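Side-chain contacts in A-type flavoprotein (Giardia intestinalis, PDB 2Q9U), which scavenges O2 at a mu-oxo-diiron site, probably with electrons passed on from a bound flavin mononucleotide: residues R28-Y33 with H85-H90; Q113-I118 with H152-T157; G21-M26 with S180-D185; D171-H176 with G240-E245. All coordinates share one frame; numbering follows the deposited sequence.

Contact 1: R28-Y33 with H85-H90. With FEO (mu-oxo-diiron), chain G; FMN (flavin mononucleotide), chain F; NO3 (nitrate ion), chain C.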
# COMPACT_ATOMS: atom_id res chain seq x y z
N ARG A 28 -8.62 4.29 -7.10
CA ARG A 28 -7.43 4.87 -6.45
C ARG A 28 -6.22 5.01 -7.37
O ARG A 28 -5.35 5.84 -7.12
CB ARG A 28 -7.04 4.11 -5.16
CG ARG A 28 -8.05 4.29 -4.02
CD ARG A 28 -8.07 5.71 -3.45
NE ARG A 28 -9.16 5.85 -2.47
CZ ARG A 28 -10.41 6.22 -2.75
NH1 ARG A 28 -10.75 6.58 -3.99
NH2 ARG A 28 -11.33 6.26 -1.79
N ILE A 29 -6.19 4.20 -8.41
CA ILE A 29 -5.15 4.31 -9.44
C ILE A 29 -5.87 4.32 -10.78
O ILE A 29 -6.66 3.42 -11.08
CB ILE A 29 -4.10 3.15 -9.39
CG1 ILE A 29 -3.43 3.06 -8.02
CG2 ILE A 29 -3.02 3.34 -10.51
CD1 ILE A 29 -2.54 4.22 -7.67
N PHE A 30 -5.63 5.36 -11.57
CA PHE A 30 -6.35 5.52 -12.81
C PHE A 30 -5.35 5.90 -13.89
O PHE A 30 -4.88 7.04 -13.94
CB PHE A 30 -7.45 6.60 -12.66
CG PHE A 30 -8.19 6.91 -13.94
CD1 PHE A 30 -8.60 5.88 -14.80
CD2 PHE A 30 -8.42 8.22 -14.30
CE1 PHE A 30 -9.27 6.17 -16.01
CE2 PHE A 30 -9.11 8.53 -15.49
CZ PHE A 30 -9.53 7.51 -16.35
N HIS A 31 -5.04 4.91 -14.73
CA HIS A 31 -3.96 5.03 -15.73
C HIS A 31 -2.67 5.55 -15.09
O HIS A 31 -1.97 6.38 -15.65
CB HIS A 31 -4.42 5.82 -16.99
CG HIS A 31 -4.60 7.29 -16.80
ND1 HIS A 31 -3.56 8.14 -16.46
CD2 HIS A 31 -5.68 8.09 -16.96
CE1 HIS A 31 -4.00 9.38 -16.40
NE2 HIS A 31 -5.29 9.38 -16.70
N GLY A 32 -2.38 5.05 -13.89
CA GLY A 32 -1.21 5.51 -13.13
C GLY A 32 -1.37 6.81 -12.36
O GLY A 32 -0.44 7.21 -11.64
N TYR A 33 -2.51 7.49 -12.49
CA TYR A 33 -2.81 8.69 -11.67
C TYR A 33 -3.29 8.24 -10.28
O TYR A 33 -4.21 7.42 -10.15
CB TYR A 33 -3.88 9.55 -12.36
CG TYR A 33 -4.24 10.91 -11.73
CD1 TYR A 33 -4.87 11.01 -10.49
CD2 TYR A 33 -4.02 12.09 -12.43
CE1 TYR A 33 -5.22 12.25 -9.93
CE2 TYR A 33 -4.36 13.33 -11.90
CZ TYR A 33 -4.96 13.40 -10.66
OH TYR A 33 -5.31 14.62 -10.17
N HIS A 85 -15.00 12.60 -26.91
CA HIS A 85 -13.67 12.02 -26.60
C HIS A 85 -13.83 10.49 -26.58
O HIS A 85 -14.85 9.99 -26.11
CB HIS A 85 -13.24 12.60 -25.24
CG HIS A 85 -11.87 12.20 -24.75
ND1 HIS A 85 -10.76 12.08 -25.56
CD2 HIS A 85 -11.43 12.03 -23.48
CE1 HIS A 85 -9.71 11.76 -24.81
NE2 HIS A 85 -10.09 11.74 -23.55
N ALA A 86 -12.86 9.74 -27.10
CA ALA A 86 -13.04 8.31 -27.26
C ALA A 86 -12.38 7.49 -26.13
O ALA A 86 -12.50 6.27 -26.10
CB ALA A 86 -12.47 7.86 -28.62
N GLU A 87 -11.69 8.17 -25.21
CA GLU A 87 -11.03 7.47 -24.10
C GLU A 87 -12.05 6.66 -23.28
O GLU A 87 -13.21 7.08 -23.10
CB GLU A 87 -10.21 8.43 -23.22
CG GLU A 87 -9.17 7.69 -22.34
CD GLU A 87 -8.37 8.62 -21.49
OE1 GLU A 87 -8.24 9.80 -21.88
OE2 GLU A 87 -7.89 8.18 -20.42
N GLY A 88 -11.61 5.47 -22.83
CA GLY A 88 -12.49 4.51 -22.13
C GLY A 88 -13.31 5.05 -20.97
O GLY A 88 -14.44 4.63 -20.76
N ASP A 89 -12.74 5.97 -20.20
CA ASP A 89 -13.47 6.52 -19.06
C ASP A 89 -14.77 7.24 -19.44
O ASP A 89 -15.67 7.32 -18.62
CB ASP A 89 -12.59 7.37 -18.14
CG ASP A 89 -11.86 8.51 -18.87
OD1 ASP A 89 -11.47 8.35 -20.04
OD2 ASP A 89 -11.67 9.57 -18.25
N HIS A 90 -14.88 7.75 -20.66
CA HIS A 90 -16.14 8.35 -21.12
C HIS A 90 -16.82 7.58 -22.22
O HIS A 90 -17.78 8.08 -22.81
CB HIS A 90 -15.85 9.76 -21.65
CG HIS A 90 -14.98 10.53 -20.74
ND1 HIS A 90 -15.44 11.01 -19.54
CD2 HIS A 90 -13.65 10.81 -20.78
CE1 HIS A 90 -14.43 11.58 -18.88
NE2 HIS A 90 -13.34 11.47 -19.62
FE1 FEO G . -11.31 11.53 -18.79
FE2 FEO G . -9.12 11.69 -21.46
O FEO G . -10.65 10.85 -20.37
N1 FMN F . -0.33 7.98 -27.22
C2 FMN F . 0.72 8.50 -27.93
O2 FMN F . 0.97 8.06 -29.06
N3 FMN F . 1.46 9.54 -27.39
C4 FMN F . 1.19 10.04 -26.13
O4 FMN F . 1.97 10.87 -25.66
C4A FMN F . 0.12 9.50 -25.39
N5 FMN F . -0.22 9.98 -24.13
C5A FMN F . -1.30 9.41 -23.46
C6 FMN F . -1.66 9.88 -22.19
C7 FMN F . -2.74 9.31 -21.49
C7M FMN F . -3.20 9.99 -20.23
C8 FMN F . -3.48 8.28 -22.06
C8M FMN F . -4.57 7.57 -21.30
C9 FMN F . -3.12 7.81 -23.32
C9A FMN F . -2.04 8.37 -24.03
N10 FMN F . -1.69 7.89 -25.29
C10 FMN F . -0.64 8.47 -25.97
C1' FMN F . -2.44 6.78 -25.95
C2' FMN F . -2.09 5.41 -25.38
O2' FMN F . -0.75 5.02 -25.67
C3' FMN F . -3.16 4.45 -25.91
O3' FMN F . -4.36 4.72 -25.20
C4' FMN F . -2.83 2.98 -25.76
O4' FMN F . -3.77 2.22 -26.51
C5' FMN F . -2.91 2.53 -24.31
O5' FMN F . -2.38 1.22 -24.20
P FMN F . -2.93 0.27 -23.05
O1P FMN F . -1.93 -0.87 -22.95
O2P FMN F . -2.98 1.08 -21.79
O3P FMN F . -4.32 -0.26 -23.37
N NO3 C . -8.26 11.50 -18.17
O1 NO3 C . -7.33 11.16 -17.22
O2 NO3 C . -9.54 11.75 -17.76
O3 NO3 C . -7.94 11.65 -19.51
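F30 and H31, at the tip of a hairpin closed by a type I' turn, reach the diiron loop through E87 and D89. In the loop, H85 comes first and binds FE2 through NE2 at 2.3 Å. E87 follows, its extended chain bringing OE1 to 2.1 Å from the same FE2. Its other oxygen, OE2, lies 4.1 Å from H31 CD2, with ring and carboxylate planes 51° apart, and is hydrogen-bonded to Y267 OH of the second subunit. D89 OD2 ligates FE1 and meets the edge of the F30 ring, 3.5 Å from CZ. With CG anti to the backbone N (chi1 176°), F30 can extend to this carboxylate, and H31 CD2 rests over the middle of one ring face. H90 completes the segment's ligands, NE2 to FE1. Between the metals and the hairpin sits a nitrate, probably from the crystallisation liquor: O2 and O3 bind the irons, while H31 NE2 donates to O1 at 2.8 Å (156°). C7M of the flavin held by the second subunit lies over one face of H31. Around the site, H31 and Y33 pack on helix 189-204, A86 on helix 110-120, and H85 and H90 on strand 166-170.

Contact 2: Q113-I118 with H152-T157. With FMN (flavin mononucleotide), chain F; FEO (mu-oxo-diiron), chain G.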
# COMPACT_ATOMS: atom_id res chain seq x y z
N GLN A 113 -14.92 9.48 -34.26
CA GLN A 113 -15.53 8.28 -34.84
C GLN A 113 -14.51 7.17 -35.16
O GLN A 113 -14.72 6.02 -34.80
CB GLN A 113 -16.35 8.62 -36.09
CG GLN A 113 -16.98 7.38 -36.77
CD GLN A 113 -17.28 7.63 -38.24
OE1 GLN A 113 -16.50 8.30 -38.93
NE2 GLN A 113 -18.43 7.14 -38.71
N GLU A 114 -13.41 7.54 -35.82
CA GLU A 114 -12.32 6.60 -36.10
C GLU A 114 -11.80 5.89 -34.84
O GLU A 114 -11.61 4.67 -34.84
CB GLU A 114 -11.18 7.34 -36.81
CG GLU A 114 -11.57 7.71 -38.25
CD GLU A 114 -10.61 8.64 -38.96
OE1 GLU A 114 -9.75 9.29 -38.31
OE2 GLU A 114 -10.71 8.72 -40.20
N HIS A 115 -11.61 6.66 -33.76
CA HIS A 115 -11.09 6.11 -32.51
C HIS A 115 -12.14 5.25 -31.80
O HIS A 115 -11.82 4.17 -31.31
CB HIS A 115 -10.52 7.21 -31.60
CG HIS A 115 -9.26 7.85 -32.12
ND1 HIS A 115 -8.72 8.99 -31.57
CD2 HIS A 115 -8.46 7.53 -33.17
CE1 HIS A 115 -7.64 9.35 -32.25
NE2 HIS A 115 -7.46 8.47 -33.22
N LEU A 116 -13.40 5.71 -31.75
CA LEU A 116 -14.49 4.91 -31.18
C LEU A 116 -14.64 3.55 -31.87
O LEU A 116 -14.81 2.51 -31.23
CB LEU A 116 -15.84 5.67 -31.27
CG LEU A 116 -16.06 6.84 -30.32
CD1 LEU A 116 -17.32 7.66 -30.74
CD2 LEU A 116 -16.15 6.38 -28.87
N LYS A 117 -14.60 3.56 -33.20
CA LYS A 117 -14.70 2.29 -33.93
C LYS A 117 -13.53 1.35 -33.66
O LYS A 117 -13.74 0.14 -33.49
CB LYS A 117 -14.84 2.55 -35.43
CG LYS A 117 -16.17 3.06 -35.91
CD LYS A 117 -16.02 3.40 -37.40
CE LYS A 117 -17.29 3.95 -38.00
NZ LYS A 117 -17.14 4.20 -39.49
N ILE A 118 -12.31 1.87 -33.59
CA ILE A 118 -11.13 1.01 -33.36
C ILE A 118 -11.15 0.42 -31.96
O ILE A 118 -10.85 -0.77 -31.75
CB ILE A 118 -9.80 1.77 -33.58
CG1 ILE A 118 -9.61 2.08 -35.06
CG2 ILE A 118 -8.62 0.90 -33.12
CD1 ILE A 118 -8.47 3.01 -35.34
N HIS A 152 -6.87 16.38 -24.40
CA HIS A 152 -5.48 15.91 -24.51
C HIS A 152 -5.27 14.81 -25.59
O HIS A 152 -4.14 14.33 -25.75
CB HIS A 152 -5.03 15.37 -23.13
CG HIS A 152 -5.79 14.17 -22.70
ND1 HIS A 152 -5.25 12.90 -22.70
CD2 HIS A 152 -7.08 14.02 -22.30
CE1 HIS A 152 -6.16 12.03 -22.30
NE2 HIS A 152 -7.28 12.69 -22.06
N TRP A 153 -6.34 14.39 -26.28
CA TRP A 153 -6.20 13.40 -27.37
C TRP A 153 -6.47 14.08 -28.73
O TRP A 153 -7.10 15.15 -28.76
CB TRP A 153 -7.15 12.22 -27.15
CG TRP A 153 -6.57 11.11 -26.32
CD1 TRP A 153 -5.47 11.17 -25.49
CD2 TRP A 153 -7.08 9.77 -26.21
NE1 TRP A 153 -5.26 9.95 -24.89
CE2 TRP A 153 -6.23 9.07 -25.31
CE3 TRP A 153 -8.15 9.09 -26.79
CZ2 TRP A 153 -6.43 7.73 -24.98
CZ3 TRP A 153 -8.35 7.74 -26.47
CH2 TRP A 153 -7.50 7.08 -25.57
N PRO A 154 -6.02 13.46 -29.85
CA PRO A 154 -6.38 13.98 -31.20
C PRO A 154 -7.89 14.13 -31.40
O PRO A 154 -8.31 15.05 -32.11
CB PRO A 154 -5.80 12.92 -32.15
CG PRO A 154 -4.62 12.36 -31.39
CD PRO A 154 -5.15 12.27 -29.96
N ASP A 155 -8.69 13.26 -30.77
CA ASP A 155 -10.17 13.31 -30.91
C ASP A 155 -10.91 14.25 -29.95
O ASP A 155 -12.16 14.34 -30.01
CB ASP A 155 -10.75 11.91 -30.69
CG ASP A 155 -10.25 11.27 -29.41
OD1 ASP A 155 -10.68 11.68 -28.31
OD2 ASP A 155 -9.38 10.39 -29.49
N SER A 156 -10.19 14.89 -29.03
CA SER A 156 -10.83 15.67 -27.96
C SER A 156 -11.64 16.84 -28.52
O SER A 156 -11.19 17.54 -29.43
CB SER A 156 -9.79 16.17 -26.94
OG SER A 156 -9.12 15.05 -26.36
N THR A 157 -12.84 17.02 -27.98
CA THR A 157 -13.79 18.00 -28.49
C THR A 157 -14.49 18.62 -27.28
O THR A 157 -14.61 17.94 -26.25
CB THR A 157 -14.88 17.29 -29.37
OG1 THR A 157 -14.26 16.30 -30.23
CG2 THR A 157 -15.66 18.29 -30.23
N1 FMN F . -0.33 7.98 -27.22
C2 FMN F . 0.72 8.50 -27.93
O2 FMN F . 0.97 8.06 -29.06
N3 FMN F . 1.46 9.54 -27.39
C4 FMN F . 1.19 10.04 -26.13
O4 FMN F . 1.97 10.87 -25.66
C4A FMN F . 0.12 9.50 -25.39
N5 FMN F . -0.22 9.98 -24.13
C5A FMN F . -1.30 9.41 -23.46
C6 FMN F . -1.66 9.88 -22.19
C7 FMN F . -2.74 9.31 -21.49
C7M FMN F . -3.20 9.99 -20.23
C8 FMN F . -3.48 8.28 -22.06
C8M FMN F . -4.57 7.57 -21.30
C9 FMN F . -3.12 7.81 -23.32
C9A FMN F . -2.04 8.37 -24.03
N10 FMN F . -1.69 7.89 -25.29
C10 FMN F . -0.64 8.47 -25.97
C1' FMN F . -2.44 6.78 -25.95
C2' FMN F . -2.09 5.41 -25.38
O2' FMN F . -0.75 5.02 -25.67
C3' FMN F . -3.16 4.45 -25.91
O3' FMN F . -4.36 4.72 -25.20
C4' FMN F . -2.83 2.98 -25.76
O4' FMN F . -3.77 2.22 -26.51
C5' FMN F . -2.91 2.53 -24.31
O5' FMN F . -2.38 1.22 -24.20
P FMN F . -2.93 0.27 -23.05
O1P FMN F . -1.93 -0.87 -22.95
O2P FMN F . -2.98 1.08 -21.79
O3P FMN F . -4.32 -0.26 -23.37
FE1 FEO G . -11.31 11.53 -18.79
FE2 FEO G . -9.12 11.69 -21.46
O FEO G . -10.65 10.85 -20.37
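H115 and D155 are joined by a short, nearly straight hydrogen bond, ND1 donating to OD2 at 2.6 Å with an N-H...O angle of 169°. The acceptor lies at the imidazole edge, essentially in the ring plane, and presents the lone pair that faces away from OD1. The carboxylate stands almost upright to the ring, the two planes being 87° apart. P154 adds a nonpolar touch at the same edge, its CB 4.0 Å from H115 CE1. The second carboxylate oxygen, OD1, accepts hydrogen bonds from H85 ND1 and A86 N, so D155 is a second-shell residue that fixes the ring of an iron ligand and at the same time ties it to helix 110-120. With three N-H groups directed at it, from H115, H85 and A86, D155 is probably kept as the carboxylate. Within the metallo-beta-lactamase-like domain, 152-157 belongs to the loop leading into strand 157-161. A type I turn from W153 to S156 shapes it: S156 N bonds to W153 O at 3.1 Å, and S156 OG accepts from W153 N at 2.9 Å. Just before this turn, H152, preceded by a cis peptide bond, sends NE2 to FE2 at 2.2 Å. W153 turns the edge of its indole to the flavin, NE1 lying 3.4 Å from C9. Further out, F382 of the second subunit meets the rings of both H115 and W153, and W352 of that subunit stacks edge-to-face with W153.

Contact 3: G21-M26 with S180-D185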
# COMPACT_ATOMS: atom_id res chain seq x y z
N GLY A 21 -24.33 10.82 -14.91
CA GLY A 21 -23.02 10.19 -14.86
C GLY A 21 -22.94 9.20 -13.72
O GLY A 21 -23.95 8.76 -13.17
N ILE A 22 -21.72 8.89 -13.31
CA ILE A 22 -21.54 8.04 -12.14
C ILE A 22 -20.40 8.58 -11.30
O ILE A 22 -19.47 9.20 -11.82
CB ILE A 22 -21.30 6.53 -12.48
CG1 ILE A 22 -19.91 6.26 -13.09
CG2 ILE A 22 -22.43 5.96 -13.40
CD1 ILE A 22 -18.79 5.92 -12.02
N VAL A 23 -20.48 8.35 -10.00
CA VAL A 23 -19.37 8.72 -9.11
C VAL A 23 -18.59 7.46 -8.86
O VAL A 23 -19.16 6.42 -8.46
CB VAL A 23 -19.85 9.34 -7.76
CG1 VAL A 23 -18.60 9.73 -6.92
CG2 VAL A 23 -20.70 10.63 -8.01
N ASP A 24 -17.29 7.52 -9.15
CA ASP A 24 -16.40 6.38 -8.95
C ASP A 24 -15.73 6.57 -7.56
O ASP A 24 -14.62 7.10 -7.43
CB ASP A 24 -15.37 6.26 -10.09
CG ASP A 24 -14.64 4.92 -10.11
OD1 ASP A 24 -14.66 4.21 -9.08
OD2 ASP A 24 -13.96 4.61 -11.13
N TRP A 25 -16.46 6.16 -6.54
CA TRP A 25 -16.02 6.31 -5.14
C TRP A 25 -14.71 5.56 -4.86
O TRP A 25 -13.86 6.03 -4.10
CB TRP A 25 -17.12 5.80 -4.20
CG TRP A 25 -18.38 6.68 -4.23
CD1 TRP A 25 -19.57 6.42 -4.88
CD2 TRP A 25 -18.53 7.96 -3.61
NE1 TRP A 25 -20.45 7.47 -4.68
CE2 TRP A 25 -19.84 8.41 -3.88
CE3 TRP A 25 -17.68 8.77 -2.82
CZ2 TRP A 25 -20.33 9.62 -3.40
CZ3 TRP A 25 -18.18 9.98 -2.33
CH2 TRP A 25 -19.48 10.39 -2.63
N MET A 26 -14.51 4.42 -5.50
CA MET A 26 -13.43 3.51 -5.10
C MET A 26 -12.12 3.59 -5.85
O MET A 26 -11.09 3.06 -5.36
CB MET A 26 -13.96 2.09 -5.15
CG MET A 26 -15.12 1.93 -4.19
SD MET A 26 -15.70 0.26 -4.04
CE MET A 26 -16.33 -0.03 -5.64
N SER A 180 -20.96 13.88 -3.90
CA SER A 180 -22.37 13.90 -4.27
C SER A 180 -22.73 15.28 -4.81
O SER A 180 -23.79 15.45 -5.43
CB SER A 180 -23.27 13.51 -3.09
OG SER A 180 -23.18 14.47 -2.05
N ARG A 181 -21.84 16.25 -4.61
CA ARG A 181 -22.06 17.63 -5.09
C ARG A 181 -21.76 17.70 -6.58
O ARG A 181 -20.79 17.14 -7.04
CB ARG A 181 -21.11 18.61 -4.36
CG ARG A 181 -21.60 19.15 -3.01
CD ARG A 181 -21.55 18.14 -1.85
NE ARG A 181 -21.87 18.78 -0.56
CZ ARG A 181 -20.96 19.34 0.24
NH1 ARG A 181 -19.67 19.35 -0.07
NH2 ARG A 181 -21.36 19.91 1.38
N ARG A 182 -22.58 18.43 -7.33
CA ARG A 182 -22.33 18.60 -8.76
C ARG A 182 -21.63 19.89 -9.12
O ARG A 182 -21.11 20.01 -10.23
CB ARG A 182 -23.62 18.42 -9.58
CG ARG A 182 -24.32 17.07 -9.32
CD ARG A 182 -23.44 15.83 -9.74
NE ARG A 182 -24.01 14.65 -9.06
CZ ARG A 182 -23.35 13.77 -8.33
NH1 ARG A 182 -22.01 13.83 -8.21
NH2 ARG A 182 -24.06 12.80 -7.74
N TRP A 183 -21.60 20.86 -8.20
CA TRP A 183 -21.03 22.17 -8.51
C TRP A 183 -19.89 22.53 -7.57
O TRP A 183 -19.95 22.25 -6.37
CB TRP A 183 -22.08 23.26 -8.35
CG TRP A 183 -23.28 23.15 -9.24
CD1 TRP A 183 -24.53 22.74 -8.88
CD2 TRP A 183 -23.35 23.53 -10.61
NE1 TRP A 183 -25.38 22.83 -9.96
CE2 TRP A 183 -24.69 23.32 -11.03
CE3 TRP A 183 -22.41 24.01 -11.55
CZ2 TRP A 183 -25.12 23.57 -12.35
CZ3 TRP A 183 -22.85 24.28 -12.86
CH2 TRP A 183 -24.19 24.05 -13.24
N ALA A 184 -18.89 23.21 -8.11
CA ALA A 184 -17.69 23.60 -7.37
C ALA A 184 -18.04 24.46 -6.15
O ALA A 184 -17.48 24.28 -5.05
CB ALA A 184 -16.71 24.34 -8.31
N ASP A 185 -18.99 25.37 -6.34
CA ASP A 185 -19.39 26.34 -5.31
C ASP A 185 -20.09 25.69 -4.11
O ASP A 185 -20.13 26.26 -3.02
CB ASP A 185 -20.26 27.45 -5.95
CG ASP A 185 -21.46 26.89 -6.69
OD1 ASP A 185 -22.51 26.69 -6.05
OD2 ASP A 185 -21.37 26.60 -7.90
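V23 and S180 mark the closest backbone approach, their CA atoms 7.7 Å apart, too far for main-chain pairing. Segment 21-26 is the end of strand 17-24 running into a turn, whereas 180-185 is an irregular loop that passes into a short 3-10 segment. V23 points its side chain at the loop, and CG2 meets the guanidinium of R182 obliquely, 3.5 Å from NH1 and 4.0 Å from NH2. A bend in the arginine chain at chi2 (-63°) turns its end back over its own loop, where S180 O lies 3.4 Å above the centre of the guanidinium plane. The other methyl of V23, CG1, sits 3.5 Å over the middle of the W25 indole. That ring in turn brings CH2 to 4.0 Å from S180 N, again at an oblique approach. The polar groups of the loop look elsewhere: R182 NE donates to Q11 OE1 and NH1 to T179 O, and W19 makes a cation-pi contact with the same arginine. S180 OG bonds to T288 N of the third subunit, whose R282 NE also reaches S180 O. No hydrogen bond joins the two segments directly. Strand end and loop therefore meet by van der Waals contact of a valine methyl and an indole with a guanidinium and a peptide, while the arginine's charge is probably stabilised by Q11 OE1, the T179 and S180 carbonyls, and the W19 indole.

Contact 4: D171-H176 with G240-E245. With FEO (mu-oxo-diiron), chain G.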
# COMPACT_ATOMS: atom_id res chain seq x y z
N ASP A 171 -13.03 16.31 -20.59
CA ASP A 171 -11.89 16.29 -19.68
C ASP A 171 -11.52 17.71 -19.25
O ASP A 171 -11.06 17.96 -18.10
CB ASP A 171 -10.66 15.65 -20.33
CG ASP A 171 -10.65 14.11 -20.25
OD1 ASP A 171 -11.30 13.48 -19.37
OD2 ASP A 171 -9.95 13.53 -21.10
N GLY A 172 -11.71 18.67 -20.16
CA GLY A 172 -11.45 20.07 -19.82
C GLY A 172 -12.17 20.50 -18.55
O GLY A 172 -13.35 20.18 -18.35
N PHE A 173 -11.45 21.24 -17.70
CA PHE A 173 -11.98 21.77 -16.44
C PHE A 173 -12.30 20.68 -15.42
O PHE A 173 -12.93 20.95 -14.40
CB PHE A 173 -13.19 22.70 -16.64
CG PHE A 173 -12.86 23.94 -17.41
CD1 PHE A 173 -12.90 23.94 -18.81
CD2 PHE A 173 -12.48 25.09 -16.74
CE1 PHE A 173 -12.56 25.10 -19.53
CE2 PHE A 173 -12.13 26.27 -17.44
CZ PHE A 173 -12.18 26.26 -18.84
N GLY A 174 -11.82 19.46 -15.69
CA GLY A 174 -12.11 18.33 -14.83
C GLY A 174 -11.25 18.26 -13.58
O GLY A 174 -10.16 18.88 -13.50
N GLN A 175 -11.72 17.46 -12.61
CA GLN A 175 -10.87 17.07 -11.48
C GLN A 175 -11.31 15.66 -11.09
O GLN A 175 -12.50 15.31 -11.16
CB GLN A 175 -11.01 18.00 -10.25
CG GLN A 175 -11.69 19.38 -10.48
CD GLN A 175 -13.20 19.27 -10.66
OE1 GLN A 175 -13.90 18.66 -9.84
NE2 GLN A 175 -13.72 19.87 -11.72
N HIS A 176 -10.33 14.86 -10.68
CA HIS A 176 -10.63 13.52 -10.18
C HIS A 176 -11.08 13.69 -8.74
O HIS A 176 -10.28 13.73 -7.77
CB HIS A 176 -9.42 12.59 -10.33
CG HIS A 176 -9.11 12.25 -11.75
ND1 HIS A 176 -10.05 11.72 -12.62
CD2 HIS A 176 -7.94 12.32 -12.44
CE1 HIS A 176 -9.48 11.51 -13.79
NE2 HIS A 176 -8.20 11.85 -13.71
N GLY A 240 -14.98 31.62 -12.96
CA GLY A 240 -13.95 32.66 -13.26
C GLY A 240 -12.56 32.26 -12.80
O GLY A 240 -11.58 32.43 -13.54
N LEU A 241 -12.47 31.70 -11.60
CA LEU A 241 -11.21 31.19 -11.05
C LEU A 241 -10.59 30.06 -11.88
O LEU A 241 -9.38 30.02 -12.12
CB LEU A 241 -11.45 30.68 -9.61
CG LEU A 241 -11.87 31.71 -8.55
CD1 LEU A 241 -11.95 31.05 -7.15
CD2 LEU A 241 -10.91 32.91 -8.54
N ALA A 242 -11.45 29.12 -12.29
CA ALA A 242 -11.00 27.98 -13.05
C ALA A 242 -10.42 28.46 -14.39
O ALA A 242 -9.32 28.04 -14.79
CB ALA A 242 -12.16 27.05 -13.27
N ILE A 243 -11.18 29.30 -15.09
CA ILE A 243 -10.74 29.88 -16.36
C ILE A 243 -9.43 30.65 -16.19
O ILE A 243 -8.51 30.46 -17.00
CB ILE A 243 -11.83 30.79 -16.98
CG1 ILE A 243 -13.03 29.94 -17.43
CG2 ILE A 243 -11.27 31.54 -18.20
CD1 ILE A 243 -14.29 30.73 -17.72
N ALA A 244 -9.35 31.46 -15.13
CA ALA A 244 -8.13 32.26 -14.85
C ALA A 244 -6.88 31.40 -14.63
O ALA A 244 -5.79 31.77 -15.10
CB ALA A 244 -8.34 33.18 -13.68
N GLU A 245 -7.02 30.27 -13.95
CA GLU A 245 -5.89 29.35 -13.75
C GLU A 245 -5.42 28.72 -15.07
O GLU A 245 -4.22 28.69 -15.36
CB GLU A 245 -6.26 28.25 -12.74
CG GLU A 245 -5.12 27.21 -12.46
CD GLU A 245 -3.90 27.81 -11.77
OE1 GLU A 245 -4.04 28.85 -11.09
OE2 GLU A 245 -2.79 27.23 -11.89
FE1 FEO G . -11.31 11.53 -18.79
FE2 FEO G . -9.12 11.69 -21.46
O FEO G . -10.65 10.85 -20.37
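F173 points its ring edge-first at helix 236-250, CD2 standing 4.0 Å from A242 CB with that methyl close to the ring plane. One residue further along the helix, I243 comes in obliquely, its CG1 3.8 Å from F173 CE2 and 4.0 Å from CZ. The alanine methyl faces the loop and meets the ring rim at an angle; I243 lays its CG1 branch beside the outer end. Placing CG anti to the carbonyl carbon (chi1 -64°) points the phenyl outward from its loop to the helix. The backbone contributes too, for F173 holds the third position of a type II turn, D171 to G174, with a positive phi of 67°, closed by G174 N to D171 O at 2.9 Å. This loop follows strand 166-170 of the metallo-beta-lactamase-like domain, and its first residue bridges the metals: D171 OD1 binds FE1 at 2.0 Å and OD2 binds FE2. Q175 folds back so that NE2 donates to F173 O at 3.0 Å, in the carbonyl plane, while F173 N donates to Y246 OH, on the same helix 236-250. Around the phenyl, F196 of helix 189-204 and I226 of strand 225-228 add further apolar contacts, and I243 also packs on I226.

In the fold
From the N terminus, 21-26 opens the widest of the four loops, which closes only at 180-185, where contact 3 ties strand 17-24 to the stretch before helix 189-204. Contacts 1 and 2 nest inside it in series: contact 1 joins the 29-34 hairpin to the loop after strand 80-82, and contact 2 then joins helix 110-120 to the loop before strand 157-161. Contact 4 opens at 171-176, before contact 3 closes, so the two cross; it ends on helix 236-250. Contacts 1, 2 and 4 converge on the diiron centre through ligands in their loops, and 1 and 2 also meet the second subunit. Contact 3 stands apart, against the third.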